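Local coordinates for uncharacterized protein PA0076 (Pseudomonas aeruginosa PAO1, PDB 2QNU) that is of unknown biochemical function but belongs to the TagF family and is probably associated with the type VI secretion system, at residues E27-W32 with W58-A63; F87-A92 with S117-T122; M196-L201 with F207-T212. All coordinates share one frame; numbering follows the deposited sequence.

Contact 1 (E27-W32 with W58-A63); sequences EPWDAW and WRFAIA
Trp29 of helix 23-44 and Phe60 of strand 58-62 reach toward each other from opposite directions and meet in the core through the far corners of their rings. The backbones stay well apart, with Trp29 CA and Ile62 CA separated by 10.9 Å, and the long indole spans most of that gap. With its CG anti to the backbone N (chi1 176°), Trp29 sends the six-membered ring forward as the part that touches the strand. Its corner atom CH2 lies 4.0 Å above the plane of the Phe60 ring, displaced toward the rim, and is 4.1 Å from Phe60 CE2, with Phe60 CZ equally near. The two planes are inclined by 29°, but the rings are slid so far apart, at 5.2 Å between centroids, that they hardly overlap. This is contact at the margin of two rings, not a full stack.

Ile62 adds the second touch. Its side chain crosses the indole at about a right angle, and the terminal methyl CD1 rests 3.9 Å from Trp29 CZ3, the ring atom next to CH2. Trp32, one helical turn on, places its CE3 3.7 Å above a face of the Trp29 indole, and so backs one face of that ring while the strand meets its outer corner. No hydrogen bond joins the two segments; the indole nitrogen NE1 is instead satisfied by Thr90 OG1.

Phe25 stacks on Trp29 from within the same helix, while Leu67 and Trp183 pack against both Trp29 and Ile62. Strand 58-62 runs antiparallel between strands 71-77 and 180-185, and helix 23-44 packs on this face of the sheet, its two tryptophans directed at the strands.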
loop_
_atom_site.group_PDB
_atom_site.type_symbol
_atom_site.label_atom_id
_atom_site.label_comp_id
_atom_site.label_asym_id
_atom_site.label_seq_id
_atom_site.Cartn_x
_atom_site.Cartn_y
_atom_site.Cartn_z
ATOM N N GLU B 27 -5.707 14.690 -23.797
ATOM C CA GLU B 27 -4.747 14.167 -24.775
ATOM C C GLU B 27 -4.235 12.763 -24.391
ATOM O O GLU B 27 -4.423 11.805 -25.176
ATOM C CB GLU B 27 -3.544 15.133 -24.999
ATOM C CG GLU B 27 -3.568 15.895 -26.348
ATOM C CD GLU B 27 -2.240 16.663 -26.666
ATOM O OE1 GLU B 27 -1.238 16.481 -25.921
ATOM O OE2 GLU B 27 -2.192 17.450 -27.663
ATOM N N PRO B 28 -3.562 12.621 -23.218
ATOM C CA PRO B 28 -3.128 11.272 -22.830
ATOM C C PRO B 28 -4.251 10.262 -22.521
ATOM O O PRO B 28 -4.104 9.050 -22.713
ATOM C CB PRO B 28 -2.266 11.528 -21.554
ATOM C CG PRO B 28 -2.732 12.862 -21.039
ATOM C CD PRO B 28 -3.078 13.647 -22.265
ATOM N N TRP B 29 -5.338 10.738 -21.951
ATOM C CA TRP B 29 -6.412 9.825 -21.580
ATOM C C TRP B 29 -6.987 9.212 -22.872
ATOM O O TRP B 29 -7.085 8.002 -22.972
ATOM C CB TRP B 29 -7.485 10.548 -20.787
ATOM C CG TRP B 29 -8.659 9.699 -20.459
ATOM C CD1 TRP B 29 -9.936 9.835 -20.985
ATOM C CD2 TRP B 29 -8.714 8.608 -19.555
ATOM N NE1 TRP B 29 -10.742 8.885 -20.461
ATOM C CE2 TRP B 29 -10.024 8.108 -19.586
ATOM C CE3 TRP B 29 -7.767 7.959 -18.759
ATOM C CZ2 TRP B 29 -10.434 6.999 -18.817
ATOM C CZ3 TRP B 29 -8.162 6.876 -17.982
ATOM C CH2 TRP B 29 -9.494 6.409 -18.004
ATOM N N ASP B 30 -7.292 10.060 -23.843
ATOM C CA ASP B 30 -7.711 9.641 -25.186
ATOM C C ASP B 30 -6.749 8.657 -25.876
ATOM O O ASP B 30 -7.179 7.647 -26.381
ATOM C CB ASP B 30 -7.870 10.859 -26.093
ATOM C CG ASP B 30 -8.266 10.490 -27.539
ATOM O OD1 ASP B 30 -9.516 10.328 -27.839
ATOM O OD2 ASP B 30 -7.365 10.390 -28.395
ATOM N N ALA B 31 -5.438 8.962 -25.849
ATOM C CA ALA B 31 -4.440 8.135 -26.522
ATOM C C ALA B 31 -4.369 6.796 -25.830
ATOM O O ALA B 31 -4.223 5.747 -26.456
ATOM C CB ALA B 31 -3.119 8.833 -26.495
ATOM N N TRP B 32 -4.499 6.812 -24.516
ATOM C CA TRP B 32 -4.451 5.567 -23.791
ATOM C C TRP B 32 -5.717 4.741 -24.099
ATOM O O TRP B 32 -5.607 3.553 -24.282
ATOM C CB TRP B 32 -4.253 5.750 -22.250
ATOM C CG TRP B 32 -4.413 4.434 -21.463
ATOM C CD1 TRP B 32 -3.526 3.403 -21.368
ATOM C CD2 TRP B 32 -5.599 4.005 -20.788
ATOM N NE1 TRP B 32 -4.062 2.365 -20.646
ATOM C CE2 TRP B 32 -5.349 2.718 -20.283
ATOM C CE3 TRP B 32 -6.855 4.581 -20.606
ATOM C CZ2 TRP B 32 -6.293 2.014 -19.545
ATOM C CZ3 TRP B 32 -7.814 3.890 -19.864
ATOM C CH2 TRP B 32 -7.539 2.619 -19.349
ATOM N N TRP B 58 -15.942 0.758 -14.683
ATOM C CA TRP B 58 -14.782 0.755 -13.835
ATOM C C TRP B 58 -14.577 2.115 -13.178
ATOM O O TRP B 58 -14.424 3.126 -13.797
ATOM C CB TRP B 58 -13.565 0.336 -14.629
ATOM C CG TRP B 58 -13.661 -1.057 -15.097
ATOM C CD1 TRP B 58 -13.942 -1.468 -16.353
ATOM C CD2 TRP B 58 -13.429 -2.222 -14.331
ATOM N NE1 TRP B 58 -13.938 -2.849 -16.420
ATOM C CE2 TRP B 58 -13.595 -3.335 -15.196
ATOM C CE3 TRP B 58 -13.021 -2.446 -13.016
ATOM C CZ2 TRP B 58 -13.434 -4.640 -14.768
ATOM C CZ3 TRP B 58 -12.908 -3.735 -12.580
ATOM C CH2 TRP B 58 -13.122 -4.821 -13.453
ATOM N N ARG B 59 -14.600 2.084 -11.880
ATOM C CA ARG B 59 -14.181 3.202 -11.047
ATOM C C ARG B 59 -12.631 3.151 -11.014
ATOM O O ARG B 59 -12.074 2.088 -11.065
ATOM C CB ARG B 59 -14.690 2.967 -9.652
ATOM C CG ARG B 59 -16.176 2.779 -9.576
ATOM C CD ARG B 59 -16.634 2.224 -8.268
ATOM N NE ARG B 59 -18.079 1.923 -8.306
ATOM C CZ ARG B 59 -18.782 1.474 -7.266
ATOM N NH1 ARG B 59 -18.217 1.355 -6.077
ATOM N NH2 ARG B 59 -20.066 1.214 -7.390
ATOM N N PHE B 60 -11.982 4.302 -10.988
ATOM C CA PHE B 60 -10.562 4.340 -10.963
ATOM C C PHE B 60 -9.977 5.491 -10.140
ATOM O O PHE B 60 -10.586 6.531 -9.958
ATOM C CB PHE B 60 -10.020 4.411 -12.393
ATOM C CG PHE B 60 -10.444 5.646 -13.149
ATOM C CD1 PHE B 60 -9.738 6.844 -13.030
ATOM C CD2 PHE B 60 -11.521 5.599 -14.022
ATOM C CE1 PHE B 60 -10.126 7.963 -13.743
ATOM C CE2 PHE B 60 -11.931 6.700 -14.719
ATOM C CZ PHE B 60 -11.265 7.881 -14.603
ATOM N N ALA B 61 -8.743 5.255 -9.699
ATOM C CA ALA B 61 -7.869 6.281 -9.174
ATOM C C ALA B 61 -6.461 6.094 -9.731
ATOM O O ALA B 61 -5.850 5.014 -9.628
ATOM C CB ALA B 61 -7.856 6.201 -7.718
ATOM N N ILE B 62 -6.003 7.142 -10.378
ATOM C CA ILE B 62 -4.749 7.184 -11.106
ATOM C C ILE B 62 -3.779 8.196 -10.486
ATOM O O ILE B 62 -4.102 9.353 -10.281
ATOM C CB ILE B 62 -5.023 7.514 -12.527
ATOM C CG1 ILE B 62 -5.927 6.350 -13.092
ATOM C CG2 ILE B 62 -3.714 7.729 -13.316
ATOM C CD1 ILE B 62 -6.469 6.618 -14.442
ATOM N N ALA B 63 -2.571 7.727 -10.215
ATOM C CA ALA B 63 -1.497 8.597 -9.642
ATOM C C ALA B 63 -1.132 9.789 -10.523
ATOM O O ALA B 63 -1.288 9.752 -11.762
ATOM C CB ALA B 63 -0.242 7.767 -9.363
#

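Contact 2 (F87-A92 with S117-T122); sequences FPLTVA and SLLLST
Leu119 packs against Leu89 and Val91 as part of a helix-on-sheet layer, in which helix 110-121 lies over strand 89-95. The strand residues are two apart and their side chains both point at the helix, whereas Thr90 between them turns to the other face of the sheet, toward helix 23-44.

One methyl does most of the work. Leu119 CD2 sits 3.6 Å from Leu89 CG and also 3.6 Å from Val91 CG2, so a single helix branch touches two successive inward-facing positions of the strand. Leu119 slides past each of them in the opposite direction instead of meeting them end on, and the methine CG of Leu119 follows at 4.1 Å from Val91 CG2.

Leu89 also extends toward the end of the segment 117-122, where its methyl CD2 comes tip to tip with Thr122, 3.7 Å from OG1. That hydroxyl sits between its own backbone N and carbonyl carbon (chi1 68°), which turns it back to Leu119 O; it donates to that oxygen at 2.8 Å, with a C=O to donor angle of 150°. Thr122 N gives a second, longer bond to the same carbonyl at 3.2 Å. The two bonds fix the threonine and satisfy its OG1 beside an apolar neighbour.

Val75 and Met77 of strand 71-77 extend the apolar floor, and Phe132 of helix 129-137 meets both Val91 and Thr122. Such packing of branched aliphatic side chains, without a polar link across the interface, joins one helical layer to an antiparallel sheet whose other face carries helix 23-44, an alpha-beta-alpha layering.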
loop_
_atom_site.group_PDB
_atom_site.type_symbol
_atom_site.label_atom_id
_atom_site.label_comp_id
_atom_site.label_asym_id
_atom_site.label_seq_id
_atom_site.Cartn_x
_atom_site.Cartn_y
_atom_site.Cartn_z
ATOM N N PHE B 87 -16.853 4.351 -28.375
ATOM C CA PHE B 87 -15.810 4.884 -27.521
ATOM C C PHE B 87 -16.325 5.053 -26.116
ATOM O O PHE B 87 -17.475 5.441 -25.937
ATOM C CB PHE B 87 -15.345 6.248 -28.023
ATOM C CG PHE B 87 -13.992 6.589 -27.599
ATOM C CD1 PHE B 87 -12.877 6.045 -28.272
ATOM C CD2 PHE B 87 -13.766 7.461 -26.497
ATOM C CE1 PHE B 87 -11.610 6.381 -27.875
ATOM C CE2 PHE B 87 -12.497 7.792 -26.126
ATOM C CZ PHE B 87 -11.422 7.243 -26.803
ATOM N N PRO B 88 -15.501 4.734 -25.086
ATOM C CA PRO B 88 -16.001 4.903 -23.720
ATOM C C PRO B 88 -16.401 6.321 -23.360
ATOM O O PRO B 88 -16.015 7.268 -24.000
ATOM C CB PRO B 88 -14.812 4.466 -22.861
ATOM C CG PRO B 88 -14.119 3.508 -23.660
ATOM C CD PRO B 88 -14.217 4.021 -25.094
ATOM N N LEU B 89 -17.190 6.432 -22.316
ATOM C CA LEU B 89 -17.546 7.746 -21.737
ATOM C C LEU B 89 -16.978 7.756 -20.332
ATOM O O LEU B 89 -17.179 6.836 -19.540
ATOM C CB LEU B 89 -19.059 7.894 -21.655
ATOM C CG LEU B 89 -19.641 9.175 -20.992
ATOM C CD1 LEU B 89 -19.277 10.386 -21.794
ATOM C CD2 LEU B 89 -21.126 9.039 -20.961
ATOM N N THR B 90 -16.278 8.815 -20.016
ATOM C CA THR B 90 -15.627 8.911 -18.741
ATOM C C THR B 90 -16.105 10.154 -18.065
ATOM O O THR B 90 -16.172 11.169 -18.701
ATOM C CB THR B 90 -14.061 9.020 -18.946
ATOM O OG1 THR B 90 -13.627 7.938 -19.745
ATOM C CG2 THR B 90 -13.325 8.983 -17.629
ATOM N N VAL B 91 -16.428 10.042 -16.784
ATOM C CA VAL B 91 -16.523 11.202 -15.885
ATOM C C VAL B 91 -15.286 11.167 -14.949
ATOM O O VAL B 91 -14.986 10.130 -14.317
ATOM C CB VAL B 91 -17.808 11.135 -15.080
ATOM C CG1 VAL B 91 -17.863 12.228 -13.980
ATOM C CG2 VAL B 91 -19.015 11.210 -16.041
ATOM N N ALA B 92 -14.574 12.293 -14.896
ATOM C CA ALA B 92 -13.276 12.390 -14.188
ATOM C C ALA B 92 -13.172 13.658 -13.355
ATOM O O ALA B 92 -13.564 14.736 -13.790
ATOM C CB ALA B 92 -12.158 12.369 -15.174
ATOM N N SER B 117 -24.466 6.403 -11.706
ATOM C CA SER B 117 -25.880 6.692 -12.083
ATOM C C SER B 117 -25.936 7.727 -13.195
ATOM O O SER B 117 -26.775 7.662 -14.116
ATOM C CB SER B 117 -26.679 7.081 -10.847
ATOM O OG SER B 117 -27.772 7.857 -11.213
ATOM N N LEU B 118 -25.001 8.677 -13.207
ATOM C CA LEU B 118 -25.063 9.687 -14.264
ATOM C C LEU B 118 -24.686 9.103 -15.614
ATOM O O LEU B 118 -25.311 9.374 -16.594
ATOM C CB LEU B 118 -24.168 10.895 -13.960
ATOM C CG LEU B 118 -24.666 11.810 -12.860
ATOM C CD1 LEU B 118 -23.683 12.944 -12.754
ATOM C CD2 LEU B 118 -26.087 12.320 -13.115
ATOM N N LEU B 119 -23.594 8.350 -15.664
ATOM C CA LEU B 119 -23.199 7.665 -16.894
ATOM C C LEU B 119 -24.350 6.748 -17.413
ATOM O O LEU B 119 -24.575 6.647 -18.627
ATOM C CB LEU B 119 -21.989 6.800 -16.615
ATOM C CG LEU B 119 -20.625 7.496 -16.338
ATOM C CD1 LEU B 119 -19.543 6.502 -15.852
ATOM C CD2 LEU B 119 -20.136 8.158 -17.545
ATOM N N LEU B 120 -24.986 6.029 -16.495
ATOM C CA LEU B 120 -26.068 5.078 -16.872
ATOM C C LEU B 120 -27.237 5.862 -17.509
ATOM O O LEU B 120 -27.747 5.468 -18.544
ATOM C CB LEU B 120 -26.500 4.232 -15.670
ATOM C CG LEU B 120 -25.404 3.243 -15.307
ATOM C CD1 LEU B 120 -25.532 2.788 -13.878
ATOM C CD2 LEU B 120 -25.253 2.048 -16.214
ATOM N N SER B 121 -27.544 7.033 -16.965
ATOM C CA SER B 121 -28.590 7.884 -17.479
ATOM C C SER B 121 -28.467 8.154 -18.965
ATOM O O SER B 121 -29.487 8.399 -19.643
ATOM C CB SER B 121 -28.674 9.209 -16.679
ATOM O OG SER B 121 -27.697 10.158 -17.114
ATOM N N THR B 122 -27.243 8.126 -19.506
ATOM C CA THR B 122 -27.043 8.467 -20.930
ATOM C C THR B 122 -27.410 7.312 -21.852
ATOM O O THR B 122 -27.378 7.463 -23.065
ATOM C CB THR B 122 -25.537 8.909 -21.288
ATOM O OG1 THR B 122 -24.656 7.789 -21.151
ATOM C CG2 THR B 122 -25.098 10.054 -20.393
#

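Contact 3 (M196-L201 with F207-T212); sequences MRYQGL and FGRFLT
Arg209 curls past the hydroxyl end of Tyr198 and can be followed outward from the short helix 209-212. Its CB lies 4.3 Å from CE of Met196, a selenomethionine, and 4.2 Å from Tyr198 OH. The chain then bends at chi2 (112°) and again at chi3, which folds it back past the phenol instead of letting it run straight out. NE arrives 3.5 Å from Tyr198 OH. Farther on, NH2 stands at the edge of the tyrosine ring, near its plane and 3.6 Å from CE2, with the guanidinium and ring planes turned 39° from each other. NH2 donates a hydrogen bond to Asn156 OD1 of the second subunit.

The rest of the contact is apolar. Met196 SE is 3.9 Å from Phe210 CE1; measured from the ring centroid, 4.9 Å away, it stands 58° off the normal, a Met-aromatic contact with selenium in place of sulfur. Tyr198 CE1 lies 4.3 Å from Phe210 CZ, so both strand residues bear on the one phenylalanine, whose other neighbours include the rings of Trp58 and Trp183.

Leu157 of the second subunit packs on Met196 and Tyr198, and Arg197 pairs with a strand of that chain, continuing the sheet. The chemistry grades from buried aromatic and methionine-type packing to a guanidinium that bonds the partner chain, consistent with a contact that joins the local fold to the dimer interface.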
loop_
_atom_site.group_PDB
_atom_site.type_symbol
_atom_site.label_atom_id
_atom_site.label_comp_id
_atom_site.label_asym_id
_atom_site.label_seq_id
_atom_site.Cartn_x
_atom_site.Cartn_y
_atom_site.Cartn_z
HETATM N N MSE B 196 -8.397 -4.085 -9.056
HETATM C CA MSE B 196 -7.241 -4.321 -9.926
HETATM C C MSE B 196 -6.212 -3.209 -9.767
HETATM O O MSE B 196 -6.578 -2.038 -9.653
HETATM C CB MSE B 196 -7.723 -4.305 -11.384
HETATM C CG MSE B 196 -8.800 -5.392 -11.715
HETATM SE SE MSE B 196 -9.555 -4.843 -13.531
HETATM C CE MSE B 196 -8.282 -5.754 -14.639
ATOM N N ARG B 197 -4.912 -3.572 -9.751
ATOM C CA ARG B 197 -3.807 -2.584 -9.698
ATOM C C ARG B 197 -2.814 -2.823 -10.802
ATOM O O ARG B 197 -2.363 -3.959 -10.967
ATOM C CB ARG B 197 -3.038 -2.747 -8.393
ATOM C CG ARG B 197 -1.880 -1.771 -8.213
ATOM C CD ARG B 197 -1.148 -2.019 -6.879
ATOM N NE ARG B 197 -0.228 -0.910 -6.474
ATOM C CZ ARG B 197 0.917 -0.691 -7.109
ATOM N NH1 ARG B 197 1.273 -1.480 -8.117
ATOM N NH2 ARG B 197 1.731 0.293 -6.760
ATOM N N TYR B 198 -2.513 -1.795 -11.575
ATOM C CA TYR B 198 -1.357 -1.772 -12.436
ATOM C C TYR B 198 -0.309 -0.772 -11.911
ATOM O O TYR B 198 -0.630 0.309 -11.377
ATOM C CB TYR B 198 -1.727 -1.429 -13.886
ATOM C CG TYR B 198 -2.574 -2.503 -14.575
ATOM C CD1 TYR B 198 -3.952 -2.502 -14.455
ATOM C CD2 TYR B 198 -1.984 -3.516 -15.351
ATOM C CE1 TYR B 198 -4.797 -3.475 -15.115
ATOM C CE2 TYR B 198 -2.798 -4.520 -15.996
ATOM C CZ TYR B 198 -4.188 -4.489 -15.876
ATOM O OH TYR B 198 -4.965 -5.448 -16.498
ATOM N N GLN B 199 0.956 -1.191 -12.064
ATOM C CA GLN B 199 2.097 -0.297 -11.958
ATOM C C GLN B 199 2.035 0.588 -13.184
ATOM O O GLN B 199 2.243 0.131 -14.284
ATOM C CB GLN B 199 3.410 -1.119 -11.946
ATOM C CG GLN B 199 4.580 -0.369 -11.358
ATOM C CD GLN B 199 4.464 -0.121 -9.850
ATOM O OE1 GLN B 199 3.945 -0.955 -9.092
ATOM N NE2 GLN B 199 4.998 1.031 -9.405
ATOM N N GLY B 200 1.729 1.846 -13.037
ATOM C CA GLY B 200 1.473 2.660 -14.198
ATOM C C GLY B 200 0.078 2.462 -14.763
ATOM O O GLY B 200 -0.798 1.921 -14.071
ATOM N N LEU B 201 -0.113 2.916 -16.009
ATOM C CA LEU B 201 -1.368 2.687 -16.760
ATOM C C LEU B 201 -1.350 1.291 -17.247
ATOM O O LEU B 201 -0.280 0.775 -17.534
ATOM C CB LEU B 201 -1.496 3.591 -17.980
ATOM C CG LEU B 201 -1.550 5.096 -17.687
ATOM C CD1 LEU B 201 -1.460 5.942 -18.930
ATOM C CD2 LEU B 201 -2.735 5.417 -16.885
ATOM N N PHE B 207 -5.723 -3.879 -21.900
ATOM C CA PHE B 207 -7.093 -3.314 -22.037
ATOM C C PHE B 207 -8.266 -4.330 -22.064
ATOM O O PHE B 207 -9.263 -4.202 -21.296
ATOM C CB PHE B 207 -7.203 -2.415 -23.248
ATOM C CG PHE B 207 -8.396 -1.473 -23.173
ATOM C CD1 PHE B 207 -8.337 -0.301 -22.411
ATOM C CD2 PHE B 207 -9.575 -1.773 -23.831
ATOM C CE1 PHE B 207 -9.406 0.549 -22.365
ATOM C CE2 PHE B 207 -10.655 -0.931 -23.759
ATOM C CZ PHE B 207 -10.581 0.230 -23.023
ATOM N N GLY B 208 -8.127 -5.326 -22.937
ATOM C CA GLY B 208 -9.002 -6.461 -22.976
ATOM C C GLY B 208 -9.516 -7.067 -21.675
ATOM O O GLY B 208 -10.670 -7.535 -21.642
ATOM N N ARG B 209 -8.690 -7.096 -20.628
ATOM C CA ARG B 209 -9.045 -7.704 -19.357
ATOM C C ARG B 209 -10.169 -6.911 -18.693
ATOM O O ARG B 209 -10.974 -7.494 -17.982
ATOM C CB ARG B 209 -7.813 -7.832 -18.390
ATOM C CG ARG B 209 -6.868 -9.002 -18.816
ATOM C CD ARG B 209 -5.422 -8.710 -19.369
ATOM N NE ARG B 209 -4.523 -8.432 -18.282
ATOM C CZ ARG B 209 -3.183 -8.308 -18.296
ATOM N NH1 ARG B 209 -2.389 -8.528 -19.352
ATOM N NH2 ARG B 209 -2.627 -7.961 -17.151
ATOM N N PHE B 210 -10.247 -5.619 -18.974
ATOM C CA PHE B 210 -11.405 -4.813 -18.504
ATOM C C PHE B 210 -12.734 -5.254 -19.160
ATOM O O PHE B 210 -13.806 -4.847 -18.688
ATOM C CB PHE B 210 -11.252 -3.345 -18.871
ATOM C CG PHE B 210 -10.181 -2.628 -18.109
ATOM C CD1 PHE B 210 -10.234 -2.532 -16.726
ATOM C CD2 PHE B 210 -9.127 -2.017 -18.796
ATOM C CE1 PHE B 210 -9.231 -1.818 -16.019
ATOM C CE2 PHE B 210 -8.100 -1.323 -18.097
ATOM C CZ PHE B 210 -8.151 -1.259 -16.718
ATOM N N LEU B 211 -12.645 -5.968 -20.289
ATOM C CA LEU B 211 -13.853 -6.391 -21.061
ATOM C C LEU B 211 -14.157 -7.843 -20.809
ATOM O O LEU B 211 -15.303 -8.201 -20.793
ATOM C CB LEU B 211 -13.777 -6.093 -22.560
ATOM C CG LEU B 211 -13.090 -4.802 -23.037
ATOM C CD1 LEU B 211 -12.890 -4.769 -24.555
ATOM C CD2 LEU B 211 -13.772 -3.557 -22.590
ATOM N N THR B 212 -13.153 -8.681 -20.558
ATOM C CA THR B 212 -13.409 -10.071 -20.440
ATOM C C THR B 212 -13.071 -10.657 -19.104
ATOM O O THR B 212 -13.518 -11.764 -18.804
ATOM C CB THR B 212 -12.621 -10.856 -21.504
ATOM O OG1 THR B 212 -11.234 -10.864 -21.160
ATOM C CG2 THR B 212 -12.798 -10.223 -22.837
#

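In the fold
All three contacts are buried and reach one antiparallel sheet, but at different places. Contact 1, nearest the centre of the chain, holds helix 23-44 on one face and is aromatic; contact 2 places helix 110-121 on the opposite face and is chiefly aliphatic. Thr90 links them, its CG2 3.8 Å from Phe60 CZ. Contact 3 differs in using 194-199, an outermost strand within the chain, beside the second subunit, and combines aromatic, Met-aromatic and guanidinium contacts; the first two meet no other chain. Its Phe210 touches Trp32 of the helix used in contact 1, and Trp58 CH2 lies 3.6 Å from Met196 SE. Contacts 2 and 3 do not touch.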